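Local coordinates for protein phenylacetaldehyde dehydrogenase (PDB 4O5H) that probably oxidises phenylacetaldehyde to phenylacetate with NAD+ as the electron acceptor, as a member of the aldehyde dehydrogenase family, at residues A192-P197 with D498-S503; G84-A89 with P197-G202; M423-D426 with T430-Q433. All coordinates share one frame; numbering follows the deposited sequence. Where two conformers were deposited one is given.

Interaction 1 of 3, residues A192-P197 with D498-S503; sequences AWKIAP and DQYTES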
ATOM      1  N   ALA A 192      -0.172  -8.132  18.909  1.00 10.59           N
ATOM      2  CA  ALA A 192       0.606  -9.232  18.347  1.00 10.89           C
ATOM      3  C   ALA A 192       0.603  -9.196  16.823  1.00 11.10           C
ATOM      4  O   ALA A 192       1.655  -9.372  16.187  1.00 10.36           O
ATOM      5  CB  ALA A 192       0.089 -10.559  18.844  1.00 10.99           C
ATOM      6  N   TRP A 193      -0.566  -8.973  16.232  1.00 11.90           N
ATOM      7  CA  TRP A 193      -0.637  -8.916  14.781  1.00 12.87           C
ATOM      8  C   TRP A 193       0.285  -7.845  14.188  1.00 12.81           C
ATOM      9  O   TRP A 193       0.817  -8.049  13.119  1.00 12.81           O
ATOM     10  CB  TRP A 193      -2.031  -8.620  14.317  1.00 13.43           C
ATOM     11  CG  TRP A 193      -2.952  -9.735  14.460  1.00 15.13           C
ATOM     12  CD1 TRP A 193      -2.735 -10.935  15.046  1.00 15.48           C
ATOM     13  CD2 TRP A 193      -4.288  -9.736  14.039  1.00 17.88           C
ATOM     14  NE1 TRP A 193      -3.864 -11.687  15.013  1.00 16.14           N
ATOM     15  CE2 TRP A 193      -4.832 -10.978  14.373  1.00 17.97           C
ATOM     16  CE3 TRP A 193      -5.069  -8.823  13.314  1.00 21.29           C
ATOM     17  CZ2 TRP A 193      -6.140 -11.330  14.055  1.00 20.97           C
ATOM     18  CZ3 TRP A 193      -6.368  -9.165  12.980  1.00 23.21           C
ATOM     19  CH2 TRP A 193      -6.897 -10.411  13.377  1.00 23.12           C
ATOM     20  N   LYS A 194       0.469  -6.730  14.864  1.00 12.54           N
ATOM     21  CA  LYS A 194       1.326  -5.655  14.333  1.00 13.22           C
ATOM     22  C   LYS A 194       2.775  -5.887  14.675  1.00 12.50           C
ATOM     23  O   LYS A 194       3.660  -5.551  13.908  1.00 13.24           O
ATOM     24  CB  LYS A 194       0.970  -4.299  14.927  1.00 14.14           C
ATOM     25  CG  LYS A 194      -0.471  -3.858  14.809  1.00 15.72           C
ATOM     26  CD  LYS A 194      -0.904  -3.627  13.410  1.00 16.73           C
ATOM     27  CE  LYS A 194      -2.131  -2.723  13.376  1.00 16.80           C
ATOM     28  NZ  LYS A 194      -2.967  -3.117  12.215  1.00 17.07           N
ATOM     29  N   ILE A 195       3.045  -6.357  15.872  1.00 11.82           N
ATOM     30  CA  ILE A 195       4.439  -6.463  16.335  1.00 11.45           C
ATOM     31  C   ILE A 195       5.137  -7.695  15.723  1.00 10.91           C
ATOM     32  O   ILE A 195       6.289  -7.613  15.350  1.00  9.96           O
ATOM     33  CB  ILE A 195       4.493  -6.538  17.884  1.00 11.69           C
ATOM     34  CG1 ILE A 195       4.038  -5.209  18.486  1.00 11.72           C
ATOM     35  CG2 ILE A 195       5.896  -6.881  18.387  1.00 12.05           C
ATOM     36  CD1 ILE A 195       3.829  -5.288  19.992  1.00 11.96           C
ATOM     37  N   ALA A 196       4.428  -8.835  15.646  1.00 10.41           N
ATOM     38  CA  ALA A 196       5.102 -10.083  15.277  1.00 10.49           C
ATOM     39  C   ALA A 196       5.761 -10.035  13.884  1.00 10.67           C
ATOM     40  O   ALA A 196       6.913 -10.399  13.741  1.00 10.30           O
ATOM     41  CB  ALA A 196       4.211 -11.288  15.441  1.00 10.55           C
ATOM     42  N   PRO A 197       5.058  -9.522  12.875  1.00 10.79           N
ATOM     43  CA  PRO A 197       5.686  -9.491  11.562  1.00 10.98           C
ATOM     44  C   PRO A 197       6.847  -8.529  11.509  1.00 11.18           C
ATOM     45  O   PRO A 197       7.792  -8.745  10.746  1.00 11.26           O
ATOM     46  CB  PRO A 197       4.572  -9.022  10.621  1.00 11.14           C
ATOM     47  CG  PRO A 197       3.309  -9.084  11.382  1.00 11.08           C
ATOM     48  CD  PRO A 197       3.641  -9.157  12.844  1.00 10.95           C
ATOM     49  N   ASP A 498       5.636  -9.978   3.662  1.00 20.96           N
ATOM     50  CA  ASP A 498       6.071  -9.178   2.512  1.00 22.35           C
ATOM     51  C   ASP A 498       5.770  -7.697   2.701  1.00 20.79           C
ATOM     52  O   ASP A 498       6.504  -6.848   2.235  1.00 22.03           O
ATOM     53  CB  ASP A 498       5.451  -9.692   1.193  1.00 25.42           C
ATOM     54  CG  ASP A 498       5.942 -11.110   0.809  1.00 29.94           C
ATOM     55  OD1 ASP A 498       7.078 -11.521   1.173  1.00 29.73           O
ATOM     56  OD2 ASP A 498       5.148 -11.827   0.136  1.00 35.97           O
ATOM     57  N   GLN A 499       4.681  -7.375   3.375  1.00 19.09           N
ATOM     58  CA  GLN A 499       4.321  -5.981   3.604  1.00 17.27           C
ATOM     59  C   GLN A 499       5.127  -5.272   4.687  1.00 15.61           C
ATOM     60  O   GLN A 499       4.977  -4.072   4.865  1.00 16.06           O
ATOM     61  CB  GLN A 499       2.815  -5.891   3.876  1.00 18.94           C
ATOM     62  CG  GLN A 499       2.025  -6.343   2.627  1.00 20.78           C
ATOM     63  CD  GLN A 499       0.507  -6.158   2.747  1.00 22.62           C
ATOM     64  OE1 GLN A 499       0.041  -5.378   3.589  1.00 22.55           O
ATOM     65  NE2 GLN A 499      -0.257  -6.882   1.908  1.00 21.99           N
ATOM     66  N   TYR A 500       5.948  -6.004   5.431  1.00 13.47           N
ATOM     67  CA  TYR A 500       6.900  -5.382   6.376  1.00 13.25           C
ATOM     68  C   TYR A 500       8.328  -5.380   5.806  1.00 12.94           C
ATOM     69  O   TYR A 500       9.291  -5.083   6.517  1.00 12.88           O
ATOM     70  CB  TYR A 500       6.870  -6.091   7.722  1.00 13.50           C
ATOM     71  CG  TYR A 500       5.733  -5.650   8.622  1.00 13.78           C
ATOM     72  CD1 TYR A 500       4.423  -6.021   8.359  1.00 13.73           C
ATOM     73  CD2 TYR A 500       5.977  -4.888   9.742  1.00 14.85           C
ATOM     74  CE1 TYR A 500       3.369  -5.614   9.181  1.00 13.83           C
ATOM     75  CE2 TYR A 500       4.933  -4.489  10.590  1.00 15.51           C
ATOM     76  CZ  TYR A 500       3.627  -4.857  10.287  1.00 15.09           C
ATOM     77  OH  TYR A 500       2.613  -4.450  11.126  1.00 15.96           O
ATOM     78  N   THR A 501       8.457  -5.736   4.522  1.00 12.39           N
ATOM     79  CA  THR A 501       9.704  -5.621   3.826  1.00 12.45           C
ATOM     80  C   THR A 501       9.603  -4.618   2.679  1.00 12.44           C
ATOM     81  O   THR A 501       8.523  -4.286   2.232  1.00 11.84           O
ATOM     82  CB  THR A 501      10.185  -6.946   3.238  1.00 12.45           C
ATOM     83  OG1 THR A 501       9.306  -7.365   2.207  1.00 12.90           O
ATOM     84  CG2 THR A 501      10.308  -8.003   4.299  1.00 12.71           C
ATOM     85  N   GLU A 502      10.773  -4.119   2.269  1.00 12.98           N
ATOM     86  CA  GLU A 502      10.928  -3.233   1.137  1.00 13.54           C
ATOM     87  C   GLU A 502      11.881  -3.954   0.174  1.00 13.21           C
ATOM     88  O   GLU A 502      12.921  -4.456   0.580  1.00 12.76           O
ATOM     89  CB  GLU A 502      11.513  -1.898   1.604  1.00 14.89           C
ATOM     90  CG  GLU A 502      11.545  -0.805   0.534  1.00 15.89           C
ATOM     91  CD  GLU A 502      10.255  -0.070   0.340  1.00 15.97           C
ATOM     92  OE1 GLU A 502       9.476   0.026   1.312  1.00 17.18           O
ATOM     93  OE2 GLU A 502      10.050   0.502  -0.762  1.00 16.13           O
ATOM     94  N   SER A 503      11.475  -4.077  -1.088  1.00 12.33           N
ATOM     95  CA  SER A 503      12.220  -4.850  -2.053  0.50 12.19           C
ATOM     96  C   SER A 503      13.301  -3.967  -2.688  1.00 12.03           C
ATOM     97  O   SER A 503      13.039  -2.819  -3.079  1.00 12.54           O
ATOM     98  CB  SER A 503      11.262  -5.371  -3.122  0.50 12.40           C
ATOM     99  OG  SER A 503      11.898  -6.249  -4.023  0.50 12.88           O
TER
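Pro197 rests against the flat side of the Tyr500 ring, and this CH-pi contact is the heart of the meeting. Its CB stands 3.9 Å from the ring centroid, 18° off the normal, shifted toward the CD1 and CE1 rim; Pro197 CG follows at 4.1 Å from Tyr500 CE1. Tyr500 carries CG beside its own backbone N, opposite the carbonyl carbon (chi1 -82°), which carries the ring back toward helix 187-201, alongside Pro197 and Lys194. Its phenol end therefore arrives one turn earlier, where Tyr500 OH comes to 3.2 Å from Lys194 O and to 4.1 Å from Lys194 CB. Proline has no N-H, so Pro197 gives no backbone bond to Trp193 O, and the helix is kinked there.

The lysine's own amine leads elsewhere, forming a salt bridge with Glu491 and a hydrogen bond with Thr260. Behind the tyrosine, the turn from helix to strand is tied down by Asp498 O, which accepts both Thr501 N at 3.2 Å and Thr501 OG1 at 2.8 Å, the two donors coming from the same face of the carbonyl plane. Tyr500 also pairs through its backbone with Val175, and its side chain touches Val178 and Thr201.

Farther along, Glu502 makes a salt bridge with Arg490 of the second subunit. Helix 187-201 thus packs on the turn where helix 493-499 passes into strand 501-509, the strand that pairs antiparallel with 166-181 in the larger mixed sheet of this aldehyde dehydrogenase fold.

Interaction 2 of 3, residues G84-A89 with P197-G202; sequences GPWRTA and PALATG
Leu199 meets Trp86 first, and it does so chiefly through its backbone: Leu199 O lies at the edge of the indole, near the ring plane, 3.4 Å from Trp86 CZ2. The leucine side chain adds a looser apolar touch, CD2 standing 4.2 Å from the same Trp86 CZ2. Trp86 extends its ring to this spot by setting CG opposite the backbone N (chi1 -167°).

At Thr201 the hydroxyl turns back into the helix, within hydrogen-bonding distance of both Pro197 O and Ala198 O. Gly202 then ends the helix with a positive phi of 96°, its N bonded to Leu199 O at 3.3 Å and more weakly to Ala198 O, a Schellman motif. The turn brings Gly202 O to 3.3 Å from Trp86 NE1, although the indole N-H has its hydrogen bond with Cys203 O, one residue on. A water sits 2.7 Å from Gly202 O, close enough to bridge weakly to Trp86 O, though it has more acceptors nearby than protons to give.

The indole lies between the C-terminal end of helix 187-201 and helix 91-107, where it touches Arg94 and Leu97, with Thr204 of strand 204-208 and the loop residue Val233 also against it.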
ATOM      1  N   GLY A  84      21.801  -0.486  16.830  1.00 23.06           N
ATOM      2  CA  GLY A  84      21.968  -1.508  17.869  1.00 25.38           C
ATOM      3  C   GLY A  84      22.339  -2.939  17.404  1.00 25.58           C
ATOM      4  O   GLY A  84      22.409  -3.223  16.204  1.00 28.35           O
ATOM      5  N   PRO A  85      22.486  -3.878  18.362  1.00 24.30           N
ATOM      6  CA  PRO A  85      22.552  -5.322  18.047  1.00 22.02           C
ATOM      7  C   PRO A  85      21.400  -5.906  17.219  1.00 19.58           C
ATOM      8  O   PRO A  85      21.608  -6.907  16.516  1.00 17.63           O
ATOM      9  CB  PRO A  85      22.553  -6.012  19.415  1.00 22.84           C
ATOM     10  CG  PRO A  85      22.273  -4.969  20.433  1.00 24.12           C
ATOM     11  CD  PRO A  85      22.540  -3.622  19.817  1.00 24.59           C
ATOM     12  N   TRP A  86      20.226  -5.300  17.273  1.00 17.21           N
ATOM     13  CA  TRP A  86      19.119  -5.774  16.429  1.00 16.58           C
ATOM     14  C   TRP A  86      19.456  -5.654  14.961  1.00 17.05           C
ATOM     15  O   TRP A  86      19.049  -6.505  14.158  1.00 17.05           O
ATOM     16  CB  TRP A  86      17.845  -5.016  16.710  1.00 15.25           C
ATOM     17  CG  TRP A  86      16.589  -5.613  16.127  1.00 14.13           C
ATOM     18  CD1 TRP A  86      15.754  -5.004  15.236  1.00 13.80           C
ATOM     19  CD2 TRP A  86      15.979  -6.855  16.458  1.00 13.62           C
ATOM     20  NE1 TRP A  86      14.691  -5.795  14.959  1.00 13.97           N
ATOM     21  CE2 TRP A  86      14.781  -6.945  15.697  1.00 13.71           C
ATOM     22  CE3 TRP A  86      16.316  -7.922  17.308  1.00 13.57           C
ATOM     23  CZ2 TRP A  86      13.937  -8.042  15.752  1.00 12.91           C
ATOM     24  CZ3 TRP A  86      15.451  -9.017  17.372  1.00 13.45           C
ATOM     25  CH2 TRP A  86      14.285  -9.065  16.573  1.00 12.96           C
ATOM     26  N   ARG A  87      20.239  -4.641  14.606  1.00 18.34           N
ATOM     27  CA  ARG A  87      20.647  -4.476  13.210  1.00 20.11           C
ATOM     28  C   ARG A  87      21.455  -5.654  12.682  1.00 18.98           C
ATOM     29  O   ARG A  87      21.255  -6.057  11.573  1.00 20.02           O
ATOM     30  CB  ARG A  87      21.428  -3.206  12.997  1.00 22.87           C
ATOM     31  CG  ARG A  87      21.780  -2.929  11.540  1.00 25.76           C
ATOM     32  CD  ARG A  87      22.386  -1.539  11.373  1.00 31.88           C
ATOM     33  NE  ARG A  87      22.539  -1.180   9.950  1.00 35.91           N
ATOM     34  CZ  ARG A  87      21.578  -0.683   9.158  1.00 39.83           C
ATOM     35  NH1 ARG A  87      20.321  -0.473   9.592  1.00 37.33           N
ATOM     36  NH2 ARG A  87      21.888  -0.383   7.892  1.00 44.13           N
ATOM     37  N   THR A  88      22.306  -6.232  13.490  1.00 18.49           N
ATOM     38  CA  THR A  88      23.158  -7.316  13.021  1.00 18.61           C
ATOM     39  C   THR A  88      22.739  -8.699  13.525  1.00 16.68           C
ATOM     40  O   THR A  88      23.436  -9.666  13.332  1.00 17.13           O
ATOM     41  CB  THR A  88      24.575  -7.059  13.472  1.00 19.37           C
ATOM     42  OG1 THR A  88      24.577  -6.844  14.890  1.00 20.56           O
ATOM     43  CG2 THR A  88      25.103  -5.809  12.808  1.00 21.47           C
ATOM     44  N   ALA A  89      21.600  -8.785  14.182  1.00 15.01           N
ATOM     45  CA  ALA A  89      21.093 -10.054  14.651  1.00 13.59           C
ATOM     46  C   ALA A  89      20.905 -11.023  13.446  1.00 12.20           C
ATOM     47  O   ALA A  89      20.520 -10.616  12.352  1.00 11.18           O
ATOM     48  CB  ALA A  89      19.772  -9.841  15.353  1.00 13.82           C
ATOM     49  N   PRO A 197       5.058  -9.522  12.875  1.00 10.79           N
ATOM     50  CA  PRO A 197       5.686  -9.491  11.562  1.00 10.98           C
ATOM     51  C   PRO A 197       6.847  -8.529  11.509  1.00 11.18           C
ATOM     52  O   PRO A 197       7.792  -8.745  10.746  1.00 11.26           O
ATOM     53  CB  PRO A 197       4.572  -9.022  10.621  1.00 11.14           C
ATOM     54  CG  PRO A 197       3.309  -9.084  11.382  1.00 11.08           C
ATOM     55  CD  PRO A 197       3.641  -9.157  12.844  1.00 10.95           C
ATOM     56  N   ALA A 198       6.779  -7.475  12.299  1.00 11.40           N
ATOM     57  CA  ALA A 198       7.888  -6.530  12.430  1.00 11.78           C
ATOM     58  C   ALA A 198       9.129  -7.171  12.998  1.00 11.84           C
ATOM     59  O   ALA A 198      10.218  -7.029  12.452  1.00 12.91           O
ATOM     60  CB  ALA A 198       7.471  -5.362  13.298  1.00 11.83           C
ATOM     61  N   LEU A 199       8.981  -7.932  14.058  1.00 11.38           N
ATOM     62  CA  LEU A 199      10.100  -8.611  14.633  1.00 11.46           C
ATOM     63  C   LEU A 199      10.699  -9.652  13.703  1.00 11.19           C
ATOM     64  O   LEU A 199      11.931  -9.791  13.615  1.00 11.71           O
ATOM     65  CB  LEU A 199       9.708  -9.240  15.957  1.00 11.80           C
ATOM     66  CG  LEU A 199       9.167  -8.278  17.030  1.00 12.01           C
ATOM     67  CD1 LEU A 199       8.813  -9.020  18.294  1.00 12.41           C
ATOM     68  CD2 LEU A 199      10.194  -7.217  17.359  1.00 12.62           C
ATOM     69  N   ALA A 200       9.839 -10.377  13.011  1.00 10.62           N
ATOM     70  CA  ALA A 200      10.291 -11.447  12.113  1.00 10.59           C
ATOM     71  C   ALA A 200      11.128 -10.904  10.971  1.00 10.48           C
ATOM     72  O   ALA A 200      12.060 -11.543  10.558  1.00 10.76           O
ATOM     73  CB  ALA A 200       9.075 -12.184  11.545  1.00 10.63           C
ATOM     74  N   THR A 201      10.778  -9.708  10.472  1.00 10.25           N
ATOM     75  CA  THR A 201      11.480  -9.104   9.363  1.00 10.60           C
ATOM     76  C   THR A 201      12.670  -8.228   9.763  1.00 10.49           C
ATOM     77  O   THR A 201      13.440  -7.769   8.883  1.00 10.95           O
ATOM     78  CB  THR A 201      10.543  -8.231   8.511  1.00 10.60           C
ATOM     79  OG1 THR A 201       9.893  -7.262   9.339  1.00 10.73           O
ATOM     80  CG2 THR A 201       9.496  -9.089   7.862  1.00 10.85           C
ATOM     81  N   GLY A 202      12.816  -7.945  11.043  1.00 10.05           N
ATOM     82  CA  GLY A 202      13.948  -7.108  11.487  1.00 10.20           C
ATOM     83  C   GLY A 202      13.598  -5.637  11.636  1.00  9.97           C
ATOM     84  O   GLY A 202      14.476  -4.803  11.814  1.00 10.39           O
TER
HETATM   85  O   HOH W   1      17.139  -5.340  11.698  1.00 23.60           O

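Interaction 3 of 3, residues M423-D426 with T430-Q433; sequences MPFD and TAVQ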
ATOM      1  N   MET A 423     -32.832  -8.887   6.785  1.00 17.79           N
ATOM      2  CA  MET A 423     -33.780  -8.699   5.663  1.00 18.96           C
ATOM      3  C   MET A 423     -33.828  -9.916   4.751  1.00 18.72           C
ATOM      4  O   MET A 423     -32.844 -10.639   4.636  1.00 17.71           O
ATOM      5  CB  MET A 423     -33.347  -7.480   4.836  1.00 19.36           C
ATOM      6  CG  MET A 423     -33.541  -6.135   5.553  1.00 20.11           C
ATOM      7  SD  MET A 423     -32.341  -4.863   5.046  1.00 20.20           S
ATOM      8  CE  MET A 423     -30.917  -5.404   5.957  1.00 19.81           C
ATOM      9  N   PRO A 424     -34.965 -10.121   4.065  1.00 19.82           N
ATOM     10  CA  PRO A 424     -35.126 -11.208   3.132  1.00 19.95           C
ATOM     11  C   PRO A 424     -34.623 -10.889   1.733  1.00 20.06           C
ATOM     12  O   PRO A 424     -34.449  -9.739   1.384  1.00 19.95           O
ATOM     13  CB  PRO A 424     -36.645 -11.407   3.114  1.00 21.23           C
ATOM     14  CG  PRO A 424     -37.192 -10.018   3.312  1.00 21.55           C
ATOM     15  CD  PRO A 424     -36.225  -9.367   4.267  1.00 20.57           C
ATOM     16  N   PHE A 425     -34.377 -11.928   0.942  1.00 20.35           N
ATOM     17  CA  PHE A 425     -34.168 -11.794  -0.483  1.00 20.33           C
ATOM     18  C   PHE A 425     -34.778 -12.977  -1.191  1.00 21.72           C
ATOM     19  O   PHE A 425     -34.876 -14.061  -0.624  1.00 21.56           O
ATOM     20  CB  PHE A 425     -32.688 -11.690  -0.845  1.00 19.04           C
ATOM     21  CG  PHE A 425     -31.914 -12.966  -0.650  1.00 18.37           C
ATOM     22  CD1 PHE A 425     -31.787 -13.879  -1.678  1.00 18.04           C
ATOM     23  CD2 PHE A 425     -31.223 -13.206   0.552  1.00 18.07           C
ATOM     24  CE1 PHE A 425     -31.074 -15.045  -1.504  1.00 17.76           C
ATOM     25  CE2 PHE A 425     -30.478 -14.367   0.726  1.00 17.39           C
ATOM     26  CZ  PHE A 425     -30.427 -15.298  -0.294  1.00 17.35           C
ATOM     27  N   ASP A 426     -35.163 -12.763  -2.454  1.00 23.59           N
ATOM     28  CA  ASP A 426     -35.817 -13.814  -3.260  1.00 25.43           C
ATOM     29  C   ASP A 426     -34.897 -14.531  -4.190  1.00 24.84           C
ATOM     30  O   ASP A 426     -35.179 -15.644  -4.538  1.00 24.95           O
ATOM     31  CB  ASP A 426     -36.966 -13.224  -4.072  1.00 27.54           C
ATOM     32  CG  ASP A 426     -38.111 -12.785  -3.194  1.00 29.51           C
ATOM     33  OD1 ASP A 426     -38.289 -13.370  -2.092  1.00 30.64           O
ATOM     34  OD2 ASP A 426     -38.799 -11.824  -3.578  1.00 32.13           O
ATOM     35  N   THR A 430     -30.096 -10.701  -6.307  1.00 18.80           N
ATOM     36  CA  THR A 430     -30.498  -9.653  -5.386  1.00 19.25           C
ATOM     37  C   THR A 430     -29.662  -9.666  -4.125  1.00 18.37           C
ATOM     38  O   THR A 430     -29.303  -8.621  -3.624  1.00 18.30           O
ATOM     39  CB  THR A 430     -31.982  -9.781  -5.045  1.00 20.36           C
ATOM     40  OG1 THR A 430     -32.720  -9.619  -6.247  1.00 21.25           O
ATOM     41  CG2 THR A 430     -32.425  -8.686  -4.096  1.00 20.80           C
ATOM     42  N   ALA A 431     -29.343 -10.861  -3.623  1.00 18.04           N
ATOM     43  CA  ALA A 431     -28.514 -10.993  -2.438  1.00 17.44           C
ATOM     44  C   ALA A 431     -27.139 -10.373  -2.700  1.00 16.70           C
ATOM     45  O   ALA A 431     -26.614  -9.671  -1.843  1.00 15.47           O
ATOM     46  CB  ALA A 431     -28.349 -12.460  -2.051  1.00 17.39           C
ATOM     47  N   VAL A 432     -26.606 -10.594  -3.900  1.00 16.69           N
ATOM     48  CA  VAL A 432     -25.328 -10.004  -4.286  1.00 16.28           C
ATOM     49  C   VAL A 432     -25.417  -8.476  -4.323  1.00 17.15           C
ATOM     50  O   VAL A 432     -24.547  -7.800  -3.759  1.00 16.37           O
ATOM     51  CB  VAL A 432     -24.834 -10.521  -5.638  1.00 16.09           C
ATOM     52  CG1 VAL A 432     -23.640  -9.700  -6.166  1.00 15.91           C
ATOM     53  CG2 VAL A 432     -24.441 -11.984  -5.521  1.00 15.85           C
ATOM     54  N   GLN A 433     -26.457  -7.938  -4.964  1.00 18.07           N
ATOM     55  CA  GLN A 433     -26.639  -6.499  -5.011  1.00 20.11           C
ATOM     56  C   GLN A 433     -26.711  -5.905  -3.575  1.00 19.17           C
ATOM     57  O   GLN A 433     -26.045  -4.909  -3.278  1.00 18.22           O
ATOM     58  CB  GLN A 433     -27.848  -6.128  -5.848  1.00 23.17           C
ATOM     59  CG  GLN A 433     -28.088  -4.640  -5.978  1.00 27.72           C
ATOM     60  CD  GLN A 433     -29.078  -4.099  -4.944  1.00 33.01           C
ATOM     61  OE1 GLN A 433     -30.137  -4.705  -4.612  1.00 35.47           O
ATOM     62  NE2 GLN A 433     -28.728  -2.944  -4.412  1.00 36.83           N
TER
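The CH-pi contact between Ala431 and Phe425 dominates here. Ala431 CB sits almost exactly over the middle of the phenyl ring, 3.6 Å from its centroid and only 5° off the normal, so the methyl meets all six ring carbons at similar range; the nearest, Phe425 CD1, is 3.7 Å away. Phe425 reaches this pose with CG placed between its backbone N and carbonyl carbon (chi1 70°), which turns one broad face of the ring to the helix.

A second apolar touch is looser: Thr430 CG2 comes to 4.4 Å from Phe425 CB, beside the root of the aromatic side chain. The two branches of the threonine have different partners: the methyl nears the phenylalanine, while OG1 is hydrogen-bonded with OD1 of Asp427, the residue just before helix 428-436.

No hydrogen bond links 423-426 to 430-433, so the association across them is apolar. Polar ties run to other parts of the chain: the backbone of Phe425 bonds with Ile325 and Ser327, that of Met423 with Ala323 and Ile325, and Asp426 OD1 with Ser327 OG. The phenyl ring also makes an edge-to-face stack with His326.

In the fold, this is the strand-to-helix turn by which helix 428-436 folds back on the end of strand 419-425, a strand lying between 399-402 and 320-326 and parallel to both in the seven-stranded mixed sheet.

Interactions 1 and 2 are neighbours on helix 187-201, with centres about 11 Å apart and Pro197 common to both. They touch: Tyr500 CD2 lies 3.7 Å from Ala198 CA, and Thr501 CG2 3.8 Å from Thr201 CG2. Helix 187-201 therefore meets the C-terminal part of the chain (498-503) in interaction 1 and the short helix 85-88 in interaction 2. Interaction 3 lies at the seven-stranded sheet, on the opposite side of the chain's centre from interaction 2; their centres are about 49 Å apart, and about 38 Å separates it from interaction 1. In sequence it is nested inside the loop closed by interaction 1. None includes the sodium ligands Val51, Asp119 and Asp212.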